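Long-range contacts in eukaryotic peptide chain release factor GTP-binding subunit (Schizosaccharomyces pombe, PDB 1R5B), which serves as the GTP-binding subunit of a eukaryotic peptide chain release factor and belongs to the translation factors built around an elongation factor Tu-type GTP-binding domain: residues K403-N408 / M422-A426; S143-I147 / M263-K269; L26-V30 / R447-R451; V226-P230 / P254-Y259. All blocks are in the same frame, centred on the assembly; numbering follows the deposited sequence.

Interaction 1. Residues K403-N408 / M422-A426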
loop_
_atom_site.group_PDB
_atom_site.type_symbol
_atom_site.label_atom_id
_atom_site.label_comp_id
_atom_site.label_asym_id
_atom_site.label_seq_id
_atom_site.Cartn_x
_atom_site.Cartn_y
_atom_site.Cartn_z
ATOM N N LYS A 403 -19.737 -11.582 19.058
ATOM C CA LYS A 403 -20.227 -10.194 19.121
ATOM C C LYS A 403 -19.090 -9.146 19.194
ATOM O O LYS A 403 -18.891 -8.382 18.249
ATOM C CB LYS A 403 -21.170 -10.038 20.323
ATOM C CG LYS A 403 -22.085 -8.819 20.276
ATOM C CD LYS A 403 -23.417 -9.097 20.976
ATOM C CE LYS A 403 -23.212 -9.489 22.422
ATOM N NZ LYS A 403 -24.419 -9.210 23.254
ATOM N N LEU A 404 -18.349 -9.130 20.305
ATOM C CA LEU A 404 -17.275 -8.153 20.565
ATOM C C LEU A 404 -17.793 -6.770 20.996
ATOM O O LEU A 404 -18.897 -6.351 20.618
ATOM C CB LEU A 404 -16.347 -7.966 19.351
ATOM C CG LEU A 404 -15.902 -9.150 18.477
ATOM C CD1 LEU A 404 -16.066 -8.804 17.005
ATOM C CD2 LEU A 404 -14.454 -9.536 18.757
ATOM N N ASP A 405 -16.972 -6.070 21.783
ATOM C CA ASP A 405 -17.212 -4.664 22.133
ATOM C C ASP A 405 -15.990 -4.019 22.788
ATOM O O ASP A 405 -15.216 -4.695 23.461
ATOM C CB ASP A 405 -18.409 -4.535 23.077
ATOM C CG ASP A 405 -18.817 -3.080 23.334
ATOM O OD1 ASP A 405 -18.051 -2.334 23.986
ATOM O OD2 ASP A 405 -19.895 -2.595 22.931
ATOM N N LYS A 406 -15.853 -2.701 22.600
ATOM C CA LYS A 406 -14.787 -1.884 23.205
ATOM C C LYS A 406 -13.401 -2.445 22.847
ATOM O O LYS A 406 -12.869 -2.115 21.789
ATOM C CB LYS A 406 -14.999 -1.712 24.722
ATOM C CG LYS A 406 -15.137 -0.257 25.168
ATOM C CD LYS A 406 -16.570 0.263 25.045
ATOM C CE LYS A 406 -16.740 1.626 25.722
ATOM N NZ LYS A 406 -15.573 2.543 25.514
ATOM N N THR A 407 -12.830 -3.295 23.701
ATOM C CA THR A 407 -11.657 -4.085 23.325
ATOM C C THR A 407 -12.161 -5.372 22.671
ATOM O O THR A 407 -12.801 -6.198 23.330
ATOM C CB THR A 407 -10.734 -4.393 24.548
ATOM O OG1 THR A 407 -9.898 -5.524 24.258
ATOM C CG2 THR A 407 -11.523 -4.815 25.803
ATOM N N ASN A 408 -11.898 -5.523 21.375
ATOM C CA ASN A 408 -12.358 -6.688 20.611
ATOM C C ASN A 408 -11.878 -8.001 21.235
ATOM O O ASN A 408 -10.896 -8.600 20.764
ATOM C CB ASN A 408 -11.879 -6.601 19.147
ATOM C CG ASN A 408 -12.586 -5.506 18.357
ATOM O OD1 ASN A 408 -13.240 -4.626 18.924
ATOM N ND2 ASN A 408 -12.448 -5.553 17.042
ATOM N N MET A 422 -23.741 -3.258 16.830
ATOM C CA MET A 422 -23.178 -4.554 17.193
ATOM C C MET A 422 -22.073 -4.925 16.187
ATOM O O MET A 422 -21.880 -4.231 15.192
ATOM C CB MET A 422 -24.291 -5.607 17.208
ATOM C CG MET A 422 -24.046 -6.794 18.117
ATOM S SD MET A 422 -25.549 -7.724 18.368
ATOM C CE MET A 422 -25.027 -9.382 18.077
ATOM N N LYS A 423 -21.366 -6.020 16.473
ATOM C CA LYS A 423 -20.246 -6.503 15.676
ATOM C C LYS A 423 -20.357 -8.031 15.366
ATOM O O LYS A 423 -21.436 -8.615 15.553
ATOM C CB LYS A 423 -18.954 -6.142 16.423
ATOM C CG LYS A 423 -18.425 -4.715 16.133
ATOM C CD LYS A 423 -18.682 -3.726 17.279
ATOM C CE LYS A 423 -17.375 -3.306 17.963
ATOM N NZ LYS A 423 -17.583 -2.474 19.186
ATOM N N ILE A 424 -19.288 -8.668 14.857
ATOM C CA ILE A 424 -19.278 -10.138 14.632
ATOM C C ILE A 424 -17.907 -10.791 14.329
ATOM O O ILE A 424 -16.959 -10.120 13.933
ATOM C CB ILE A 424 -20.235 -10.515 13.465
ATOM C CG1 ILE A 424 -20.892 -11.890 13.704
ATOM C CG2 ILE A 424 -19.476 -10.485 12.138
ATOM C CD1 ILE A 424 -21.113 -12.748 12.420
ATOM N N ILE A 425 -17.831 -12.110 14.516
ATOM C CA ILE A 425 -16.802 -12.954 13.883
ATOM C C ILE A 425 -17.390 -14.351 13.555
ATOM O O ILE A 425 -17.438 -15.231 14.417
ATOM C CB ILE A 425 -15.449 -12.988 14.737
ATOM C CG1 ILE A 425 -14.949 -14.410 15.092
ATOM C CG2 ILE A 425 -15.547 -12.116 15.992
ATOM C CD1 ILE A 425 -14.336 -15.189 13.922
ATOM N N ALA A 426 -17.869 -14.540 12.320
ATOM C CA ALA A 426 -18.552 -15.794 11.940
ATOM C C ALA A 426 -18.610 -16.120 10.437
ATOM O O ALA A 426 -18.309 -15.276 9.584
ATOM C CB ALA A 426 -19.951 -15.796 12.504
#

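Interaction 2. Residues S143-I147 / M263-K269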
loop_
_atom_site.group_PDB
_atom_site.type_symbol
_atom_site.label_atom_id
_atom_site.label_comp_id
_atom_site.label_asym_id
_atom_site.label_seq_id
_atom_site.Cartn_x
_atom_site.Cartn_y
_atom_site.Cartn_z
ATOM N N SER A 143 11.035 -10.332 6.187
ATOM C CA SER A 143 12.284 -9.554 6.162
ATOM C C SER A 143 12.618 -9.082 4.730
ATOM O O SER A 143 13.791 -8.799 4.420
ATOM C CB SER A 143 13.453 -10.381 6.721
ATOM O OG SER A 143 13.189 -10.872 8.024
ATOM N N GLN A 144 11.598 -9.022 3.863
ATOM C CA GLN A 144 11.715 -8.380 2.553
ATOM C C GLN A 144 11.138 -6.987 2.701
ATOM O O GLN A 144 10.003 -6.804 3.129
ATOM C CB GLN A 144 10.975 -9.180 1.476
ATOM C CG GLN A 144 10.968 -8.583 0.062
ATOM C CD GLN A 144 12.363 -8.239 -0.485
ATOM O OE1 GLN A 144 13.206 -9.139 -0.648
ATOM N NE2 GLN A 144 12.598 -6.944 -0.796
ATOM N N ALA A 145 11.940 -5.995 2.376
ATOM C CA ALA A 145 11.524 -4.603 2.488
ATOM C C ALA A 145 10.524 -4.227 1.397
ATOM O O ALA A 145 10.607 -4.717 0.292
ATOM C CB ALA A 145 12.737 -3.700 2.407
ATOM N N ASP A 146 9.571 -3.371 1.735
ATOM C CA ASP A 146 8.709 -2.736 0.748
ATOM C C ASP A 146 9.335 -1.459 0.221
ATOM O O ASP A 146 9.146 -1.111 -0.938
ATOM C CB ASP A 146 7.352 -2.386 1.349
ATOM C CG ASP A 146 6.546 -3.607 1.716
ATOM O OD1 ASP A 146 6.311 -4.462 0.846
ATOM O OD2 ASP A 146 6.111 -3.801 2.858
ATOM N N ILE A 147 10.062 -0.761 1.082
ATOM C CA ILE A 147 10.612 0.549 0.778
ATOM C C ILE A 147 12.059 0.599 1.259
ATOM O O ILE A 147 12.353 0.184 2.365
ATOM C CB ILE A 147 9.814 1.646 1.500
ATOM C CG1 ILE A 147 8.348 1.677 1.046
ATOM C CG2 ILE A 147 10.453 3.008 1.277
ATOM C CD1 ILE A 147 7.423 2.398 2.044
ATOM N N MET A 263 2.778 6.569 -1.306
ATOM C CA MET A 263 3.651 5.743 -2.149
ATOM C C MET A 263 2.948 4.492 -2.626
ATOM O O MET A 263 2.385 3.740 -1.861
ATOM C CB MET A 263 4.809 5.207 -1.300
ATOM C CG MET A 263 6.100 5.662 -1.685
ATOM S SD MET A 263 7.332 4.860 -0.718
ATOM C CE MET A 263 8.196 4.176 -2.113
ATOM N N THR A 264 3.128 4.200 -3.875
ATOM C CA THR A 264 2.423 3.125 -4.505
ATOM C C THR A 264 3.343 1.905 -4.751
ATOM O O THR A 264 2.898 0.766 -4.690
ATOM C CB THR A 264 1.837 3.722 -5.767
ATOM O OG1 THR A 264 0.488 3.312 -5.890
ATOM C CG2 THR A 264 2.524 3.281 -6.978
ATOM N N HIS A 265 4.625 2.146 -4.981
ATOM C CA HIS A 265 5.562 1.063 -5.250
ATOM C C HIS A 265 6.069 0.443 -3.947
ATOM O O HIS A 265 7.024 0.926 -3.384
ATOM C CB HIS A 265 6.724 1.603 -6.071
ATOM C CG HIS A 265 7.562 0.552 -6.719
ATOM N ND1 HIS A 265 8.344 -0.332 -6.005
ATOM C CD2 HIS A 265 7.762 0.266 -8.024
ATOM C CE1 HIS A 265 8.987 -1.121 -6.852
ATOM N NE2 HIS A 265 8.649 -0.779 -8.081
ATOM N N LEU A 266 5.382 -0.597 -3.462
ATOM C CA LEU A 266 5.845 -1.403 -2.336
ATOM C C LEU A 266 6.278 -2.788 -2.863
ATOM O O LEU A 266 5.466 -3.532 -3.418
ATOM C CB LEU A 266 4.726 -1.557 -1.295
ATOM C CG LEU A 266 4.025 -0.296 -0.767
ATOM C CD1 LEU A 266 3.062 -0.639 0.330
ATOM C CD2 LEU A 266 4.973 0.692 -0.256
ATOM N N GLU A 267 7.544 -3.136 -2.680
ATOM C CA GLU A 267 8.115 -4.320 -3.336
ATOM C C GLU A 267 7.373 -5.631 -3.125
ATOM O O GLU A 267 7.203 -6.357 -4.073
ATOM C CB GLU A 267 9.565 -4.543 -2.940
ATOM C CG GLU A 267 10.520 -3.427 -3.315
ATOM C CD GLU A 267 10.612 -3.162 -4.815
ATOM O OE1 GLU A 267 10.267 -4.036 -5.640
ATOM O OE2 GLU A 267 11.050 -2.044 -5.147
ATOM N N ARG A 268 6.950 -5.954 -1.903
ATOM C CA ARG A 268 6.237 -7.210 -1.690
ATOM C C ARG A 268 4.953 -7.259 -2.512
ATOM O O ARG A 268 4.627 -8.290 -3.094
ATOM C CB ARG A 268 5.909 -7.448 -0.213
ATOM C CG ARG A 268 7.139 -7.723 0.651
ATOM C CD ARG A 268 6.851 -7.973 2.122
ATOM N NE ARG A 268 6.107 -6.871 2.731
ATOM C CZ ARG A 268 5.419 -6.962 3.860
ATOM N NH1 ARG A 268 5.373 -8.096 4.535
ATOM N NH2 ARG A 268 4.764 -5.905 4.319
ATOM N N LYS A 269 4.237 -6.136 -2.543
ATOM C CA LYS A 269 2.966 -6.009 -3.270
ATOM C C LYS A 269 3.210 -6.028 -4.787
ATOM O O LYS A 269 2.458 -6.653 -5.513
ATOM C CB LYS A 269 2.255 -4.709 -2.874
ATOM C CG LYS A 269 0.762 -4.725 -2.958
ATOM C CD LYS A 269 0.161 -3.329 -2.697
ATOM C CE LYS A 269 0.019 -2.996 -1.220
ATOM N NZ LYS A 269 -0.229 -1.511 -1.008
HETATM O O HOH W 1 9.462 1.223 -2.778
#

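Interaction 3. Residues L26-V30 / R447-R451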
loop_
_atom_site.group_PDB
_atom_site.type_symbol
_atom_site.label_atom_id
_atom_site.label_comp_id
_atom_site.label_asym_id
_atom_site.label_seq_id
_atom_site.Cartn_x
_atom_site.Cartn_y
_atom_site.Cartn_z
ATOM N N LEU A 26 -17.146 -0.522 -3.492
ATOM C CA LEU A 26 -17.692 -0.815 -2.175
ATOM C C LEU A 26 -17.217 0.234 -1.173
ATOM O O LEU A 26 -17.943 0.579 -0.240
ATOM C CB LEU A 26 -17.347 -2.243 -1.725
ATOM C CG LEU A 26 -16.076 -2.639 -0.962
ATOM C CD1 LEU A 26 -14.750 -2.198 -1.653
ATOM C CD2 LEU A 26 -16.106 -2.171 0.488
ATOM N N GLN A 27 -16.005 0.746 -1.397
ATOM C CA GLN A 27 -15.400 1.767 -0.549
ATOM C C GLN A 27 -16.176 3.057 -0.614
ATOM O O GLN A 27 -16.559 3.603 0.408
ATOM C CB GLN A 27 -13.973 2.059 -1.007
ATOM C CG GLN A 27 -13.037 0.891 -0.918
ATOM C CD GLN A 27 -12.820 0.437 0.511
ATOM O OE1 GLN A 27 -13.653 -0.272 1.068
ATOM N NE2 GLN A 27 -11.712 0.863 1.116
ATOM N N ASN A 28 -16.405 3.531 -1.834
ATOM C CA ASN A 28 -17.151 4.763 -2.072
ATOM C C ASN A 28 -18.496 4.800 -1.319
ATOM O O ASN A 28 -19.031 5.882 -1.053
ATOM C CB ASN A 28 -17.375 4.968 -3.583
ATOM C CG ASN A 28 -16.070 5.030 -4.382
ATOM O OD1 ASN A 28 -16.051 4.739 -5.579
ATOM N ND2 ASN A 28 -14.978 5.404 -3.719
ATOM N N GLU A 29 -19.025 3.621 -0.974
ATOM C CA GLU A 29 -20.239 3.492 -0.167
ATOM C C GLU A 29 -19.916 3.191 1.316
ATOM O O GLU A 29 -20.413 2.207 1.866
ATOM C CB GLU A 29 -21.165 2.396 -0.751
ATOM C CG GLU A 29 -21.294 2.369 -2.281
ATOM C CD GLU A 29 -22.508 3.125 -2.813
ATOM O OE1 GLU A 29 -23.608 2.534 -2.864
ATOM O OE2 GLU A 29 -22.364 4.310 -3.200
ATOM N N VAL A 30 -19.077 4.025 1.948
ATOM C CA VAL A 30 -18.858 3.985 3.413
ATOM C C VAL A 30 -18.625 5.394 4.021
ATOM O O VAL A 30 -18.089 6.283 3.348
ATOM C CB VAL A 30 -17.675 3.033 3.842
ATOM C CG1 VAL A 30 -17.880 1.607 3.375
ATOM C CG2 VAL A 30 -16.320 3.549 3.362
ATOM N N ARG A 447 -12.236 -6.118 2.088
ATOM C CA ARG A 447 -13.059 -5.087 2.721
ATOM C C ARG A 447 -14.437 -4.990 2.055
ATOM O O ARG A 447 -14.505 -4.837 0.842
ATOM C CB ARG A 447 -12.334 -3.743 2.616
ATOM C CG ARG A 447 -13.118 -2.543 3.105
ATOM C CD ARG A 447 -12.235 -1.355 3.498
ATOM N NE ARG A 447 -12.988 -0.115 3.703
ATOM C CZ ARG A 447 -12.448 1.046 4.084
ATOM N NH1 ARG A 447 -11.143 1.140 4.320
ATOM N NH2 ARG A 447 -13.216 2.116 4.248
ATOM N N PHE A 448 -15.525 -5.041 2.840
ATOM C CA PHE A 448 -16.889 -5.059 2.277
ATOM C C PHE A 448 -17.997 -4.271 3.021
ATOM O O PHE A 448 -17.940 -4.071 4.238
ATOM C CB PHE A 448 -17.339 -6.498 2.046
ATOM C CG PHE A 448 -17.355 -7.348 3.271
ATOM C CD1 PHE A 448 -18.489 -7.385 4.080
ATOM C CD2 PHE A 448 -16.277 -8.168 3.587
ATOM C CE1 PHE A 448 -18.533 -8.198 5.193
ATOM C CE2 PHE A 448 -16.318 -8.989 4.707
ATOM C CZ PHE A 448 -17.452 -8.999 5.510
ATOM N N THR A 449 -18.998 -3.825 2.255
ATOM C CA THR A 449 -20.187 -3.157 2.796
ATOM C C THR A 449 -21.502 -3.842 2.351
ATOM O O THR A 449 -21.649 -4.235 1.190
ATOM C CB THR A 449 -20.206 -1.644 2.407
ATOM O OG1 THR A 449 -20.990 -1.431 1.224
ATOM C CG2 THR A 449 -18.837 -1.141 2.008
ATOM N N LEU A 450 -22.455 -3.956 3.279
ATOM C CA LEU A 450 -23.744 -4.628 3.040
ATOM C C LEU A 450 -24.860 -3.616 2.756
ATOM O O LEU A 450 -24.904 -2.549 3.361
ATOM C CB LEU A 450 -24.109 -5.513 4.237
ATOM C CG LEU A 450 -23.403 -6.879 4.286
ATOM C CD1 LEU A 450 -21.955 -6.827 3.827
ATOM C CD2 LEU A 450 -23.467 -7.458 5.678
ATOM N N ARG A 451 -25.746 -3.961 1.823
ATOM C CA ARG A 451 -26.836 -3.084 1.389
ATOM C C ARG A 451 -28.175 -3.832 1.436
ATOM O O ARG A 451 -28.306 -4.914 0.859
ATOM C CB ARG A 451 -26.570 -2.577 -0.034
ATOM C CG ARG A 451 -25.723 -1.310 -0.098
ATOM C CD ARG A 451 -26.296 -0.201 -0.978
ATOM N NE ARG A 451 -26.070 1.133 -0.413
ATOM C CZ ARG A 451 -26.268 2.280 -1.064
ATOM N NH1 ARG A 451 -26.699 2.289 -2.325
ATOM N NH2 ARG A 451 -26.026 3.435 -0.451
#

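Interaction 4. Residues V226-P230 / P254-Y259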
loop_
_atom_site.group_PDB
_atom_site.type_symbol
_atom_site.label_atom_id
_atom_site.label_comp_id
_atom_site.label_asym_id
_atom_site.label_seq_id
_atom_site.Cartn_x
_atom_site.Cartn_y
_atom_site.Cartn_z
ATOM N N VAL A 226 13.759 6.418 -8.954
ATOM C CA VAL A 226 14.314 7.065 -7.776
ATOM C C VAL A 226 13.511 8.307 -7.448
ATOM O O VAL A 226 13.199 9.097 -8.326
ATOM C CB VAL A 226 15.807 7.433 -7.978
ATOM C CG1 VAL A 226 16.374 8.105 -6.737
ATOM C CG2 VAL A 226 16.625 6.205 -8.318
ATOM N N LYS A 227 13.149 8.443 -6.182
ATOM C CA LYS A 227 12.537 9.661 -5.655
ATOM C C LYS A 227 13.576 10.348 -4.785
ATOM O O LYS A 227 14.079 9.738 -3.839
ATOM C CB LYS A 227 11.297 9.334 -4.798
ATOM C CG LYS A 227 10.535 10.562 -4.240
ATOM C CD LYS A 227 10.095 11.470 -5.376
ATOM C CE LYS A 227 9.015 12.444 -4.986
ATOM N NZ LYS A 227 9.586 13.581 -4.286
ATOM N N TYR A 228 13.884 11.603 -5.087
ATOM C CA TYR A 228 14.789 12.405 -4.251
ATOM C C TYR A 228 13.973 13.352 -3.375
ATOM O O TYR A 228 12.947 13.894 -3.818
ATOM C CB TYR A 228 15.759 13.206 -5.122
ATOM C CG TYR A 228 16.682 12.329 -5.925
ATOM C CD1 TYR A 228 16.375 11.988 -7.239
ATOM C CD2 TYR A 228 17.849 11.817 -5.365
ATOM C CE1 TYR A 228 17.211 11.162 -7.973
ATOM C CE2 TYR A 228 18.695 10.988 -6.095
ATOM C CZ TYR A 228 18.366 10.667 -7.394
ATOM O OH TYR A 228 19.191 9.862 -8.124
ATOM N N MET A 229 14.425 13.550 -2.135
ATOM C CA MET A 229 13.758 14.460 -1.202
ATOM C C MET A 229 14.735 15.078 -0.225
ATOM O O MET A 229 15.523 14.364 0.391
ATOM C CB MET A 229 12.699 13.720 -0.403
ATOM C CG MET A 229 11.308 14.164 -0.772
ATOM S SD MET A 229 10.056 13.296 0.090
ATOM C CE MET A 229 10.461 11.702 -0.262
ATOM N N PRO A 230 14.678 16.399 -0.070
ATOM C CA PRO A 230 15.507 17.076 0.919
ATOM C C PRO A 230 14.834 16.964 2.269
ATOM O O PRO A 230 13.599 17.047 2.346
ATOM C CB PRO A 230 15.516 18.516 0.429
ATOM C CG PRO A 230 14.200 18.683 -0.230
ATOM C CD PRO A 230 13.831 17.353 -0.805
ATOM N N PRO A 254 6.236 16.902 -1.392
ATOM C CA PRO A 254 5.811 16.385 -0.092
ATOM C C PRO A 254 6.967 16.147 0.880
ATOM O O PRO A 254 8.124 16.002 0.476
ATOM C CB PRO A 254 5.151 15.050 -0.470
ATOM C CG PRO A 254 5.888 14.590 -1.663
ATOM C CD PRO A 254 6.349 15.822 -2.392
ATOM N N SER A 255 6.628 16.104 2.165
ATOM C CA SER A 255 7.546 15.662 3.206
ATOM C C SER A 255 7.809 14.173 3.058
ATOM O O SER A 255 7.060 13.470 2.393
ATOM C CB SER A 255 6.970 15.934 4.595
ATOM O OG SER A 255 5.921 15.037 4.892
ATOM N N LEU A 256 8.871 13.692 3.686
ATOM C CA LEU A 256 9.203 12.284 3.608
ATOM C C LEU A 256 8.002 11.429 3.988
ATOM O O LEU A 256 7.589 10.586 3.204
ATOM C CB LEU A 256 10.402 11.942 4.484
ATOM C CG LEU A 256 10.755 10.460 4.536
ATOM C CD1 LEU A 256 10.959 9.922 3.132
ATOM C CD2 LEU A 256 11.997 10.250 5.374
ATOM N N LEU A 257 7.439 11.657 5.171
ATOM C CA LEU A 257 6.342 10.819 5.654
ATOM C C LEU A 257 5.099 10.931 4.772
ATOM O O LEU A 257 4.363 9.972 4.614
ATOM C CB LEU A 257 5.983 11.142 7.104
ATOM C CG LEU A 257 7.036 10.747 8.156
ATOM C CD1 LEU A 257 6.499 11.054 9.522
ATOM C CD2 LEU A 257 7.423 9.293 8.079
ATOM N N GLU A 258 4.887 12.101 4.192
ATOM C CA GLU A 258 3.755 12.321 3.316
ATOM C C GLU A 258 3.897 11.460 2.059
ATOM O O GLU A 258 2.937 10.882 1.580
ATOM C CB GLU A 258 3.707 13.796 2.945
ATOM C CG GLU A 258 2.585 14.210 2.019
ATOM C CD GLU A 258 2.641 15.690 1.691
ATOM O OE1 GLU A 258 3.312 16.452 2.430
ATOM O OE2 GLU A 258 2.010 16.085 0.685
ATOM N N TYR A 259 5.108 11.400 1.532
ATOM C CA TYR A 259 5.424 10.568 0.383
ATOM C C TYR A 259 5.345 9.060 0.725
ATOM O O TYR A 259 4.803 8.276 -0.051
ATOM C CB TYR A 259 6.817 10.919 -0.154
ATOM C CG TYR A 259 7.186 10.059 -1.307
ATOM C CD1 TYR A 259 6.676 10.324 -2.579
ATOM C CD2 TYR A 259 7.989 8.938 -1.135
ATOM C CE1 TYR A 259 6.982 9.511 -3.652
ATOM C CE2 TYR A 259 8.291 8.110 -2.213
ATOM C CZ TYR A 259 7.781 8.401 -3.455
ATOM O OH TYR A 259 8.075 7.600 -4.515
#

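Interaction 1. Residues K403-N408 / M422-A426
L404 and I425 form the apolar heart of a contact between two arms of one long loop. Methyl CD1 of L404 stands 3.5 Å from CG2 of I425, while CG and CD2 of the leucine are slightly farther off, so that the isoleucine methyl nests against the leucine fork. These two side chains cross at about a right angle. The same leucine methyl also rests on the backbone of the opposite arm, with L404 CD1 3.5 Å from I424 O. A second apolar patch pairs lysine with methionine: K403 lays its CG and CD across the end of M422, again nearly perpendicular, with K403 CG 3.6 Å from M422 CG. K403 gets there because its CG stands anti to the backbone N (chi1 -162°) before the chain bends at chi2 and chi3. K423 runs the other way, along the loop, and its NZ comes within 3.7 Å of D405 CA. The D405 carboxylate is beyond salt-bridge range, its OD2 4.4 Å from K423 NZ, so any attraction is diffuse. No hydrogen bond crosses between these segments; H402 bonds I425 O weakly. What positions the second arm is strand 364-371: M422 and A426 bond through their backbones to I371 and A367, and I425 packs on I366. This is a surface loop folding back on the segment that enters strand 426-430, in the beta-rich C-terminal domain of an eEF1A-like factor.

Interaction 2. Residues S143-I147 / M263-K269
D146 and R268 are joined by a side-on salt bridge, in which the arginine uses NE and NH2 rather than its two terminal nitrogens. R268 NE donates to D146 OD1 at 3.1 Å, nearly straight at 164° and in the guanidinium plane, and R268 NH2 reaches the syn lone pair of D146 OD2 at 2.9 Å. The two planes are turned 48° from each other, so the grip is twisted. It suits the bend of R268 at chi3 (-56°), which turns the NE/NH2 edge of the guanidinium to the aspartate.

Backbone amides add further bonds. R268 N donates to D146 OD1 at 3.2 Å, and E267 N meets D146 O at 3.1 Å. Both amides belong to the first turn of helix 267-270, whose N-cap is L266. The contact joins the chain after helix 256-262 to the start of strand 147-153, in the central sheet of the P-loop-type GTP-binding fold, just before the chain enters strand 275-283 of the next sheet. The neighbouring strand takes part as well, since N45 N also bonds D146 OD2.

Apolar packing continues beside the charges. I147 and L266 lie side by side, I147 CG1 3.7 Å from L266 CD2, and M263 SD sits 3.7 Å from I147 CD1. At the other end Q144 and R268 slide past each other in opposite directions, their CG atoms 4.0 Å apart, while Q144 NE2 bonds A145 O and Q179 O.

Interaction 3. Residues L26-V30 / R447-R451
R447 and Q27 are brought together by contrasting torsions: the arginine has CG anti to the backbone N (chi1 174°) and stays extended to NE, whereas the glutamine folds at chi2 (-64°) to lay its amide across that rod. The amide stands nearly on end over the guanidinium, their planes 79° apart, with Q27 NE2 2.9 Å above the R447 guanidinium plane, toward its rim. That nitrogen faces other donors, so the approach is close but not a bond; R447 also makes a cation-pi contact with Y39. At the edge of the same guanidinium, V30 CG2 approaches R447 NH2 to 3.5 Å.

In the middle, methyl groups pack tightly on each other and on backbone carbonyls. The first torsion of L26 places CG between the backbone N and the carbonyl carbon, directing CD2 onto the strand, 3.3 Å from T449 CG2. T449 CG2 also meets V30 CG1 at 3.2 Å, clasped between two branched side chains. Beneath, backbone bonds of T449 to H387 and F448 to G460 hold the strand in its sheet.

E29 and R451 close the far end in a salt bridge of charges only, E29 OE1 3.1 Å from R451 NH1. The oxygen sits over the centre of the guanidinium face, where no N-H points at it. Between 26-30 and 447-451, then, charge and close packing do the holding; directional bonding comes from beside them, as from the L26 backbone to H389.

Interaction 4. Residues V226-P230 / P254-Y259
K227 lies over the ring of Y259, the two side chains sliding past each other in opposite directions. Its CB starts beside the phenol end, 3.7 Å from Y259 OH. CG is the atom that sits over the face: K227 CG is 3.8 Å from the centroid of the Y259 ring and 20° off the normal, a CH-pi contact displaced toward CZ. CD and CE then pass above the CE1 side of the ring, K227 CE 3.8 Å from Y259 CE1. The bend at chi4 turns the ammonium back toward its own strand, where K227 NZ makes a weak bond to Y228 O; across the contact its neighbour is the P254 ring.

M229, two residues on, comes to the tyrosine obliquely in a Met-aromatic contact, with M229 SD 5.4 Å from the Y259 ring centroid. Its CE closes on Y259 CB at 3.7 Å and on L256 CD1 at 3.9 Å. The sulfur lies closer to backbone, M229 SD being 3.3 Å from P254 O, a carbonyl that Y251 OH also bonds.

The helix that follows P254 and S255 starts with a capping box: E258 N donates to S255 OG at 3.2 Å, and S255 N returns a weak bond to E258 OE1. S255 OG is further bonded to K240 O. Helix 256-262 lies against strand 226-230, an outermost strand of the sheet in the GTP-binding domain, and L256 and Y259 reach the next strand at V187 and V185. With no hydrogen bond across, the pairing rests on shape and dispersion between aliphatic carbon, sulfur and aromatic ring, with little directional constraint.

Interactions 2 and 4 belong to the GTP-binding domain and hold consecutive helices, 256-262 and 267-270, to its central sheet, their centres about 16 Å apart. Interaction 2 is the buried one and the only one of the four with hydrogen bonds across it, where a charged pair is buried; interaction 4, partly buried at the sheet margin, relies on CH-pi and sulfur contacts. Interaction 1 lies in the C-terminal beta domain, and interaction 3 packs the N-terminal segment onto it, nearest atoms of the two contacts about 7 Å apart. The first is a loosely joined surface loop, while interaction 3, partly buried, closes a chain loop that encloses the other three.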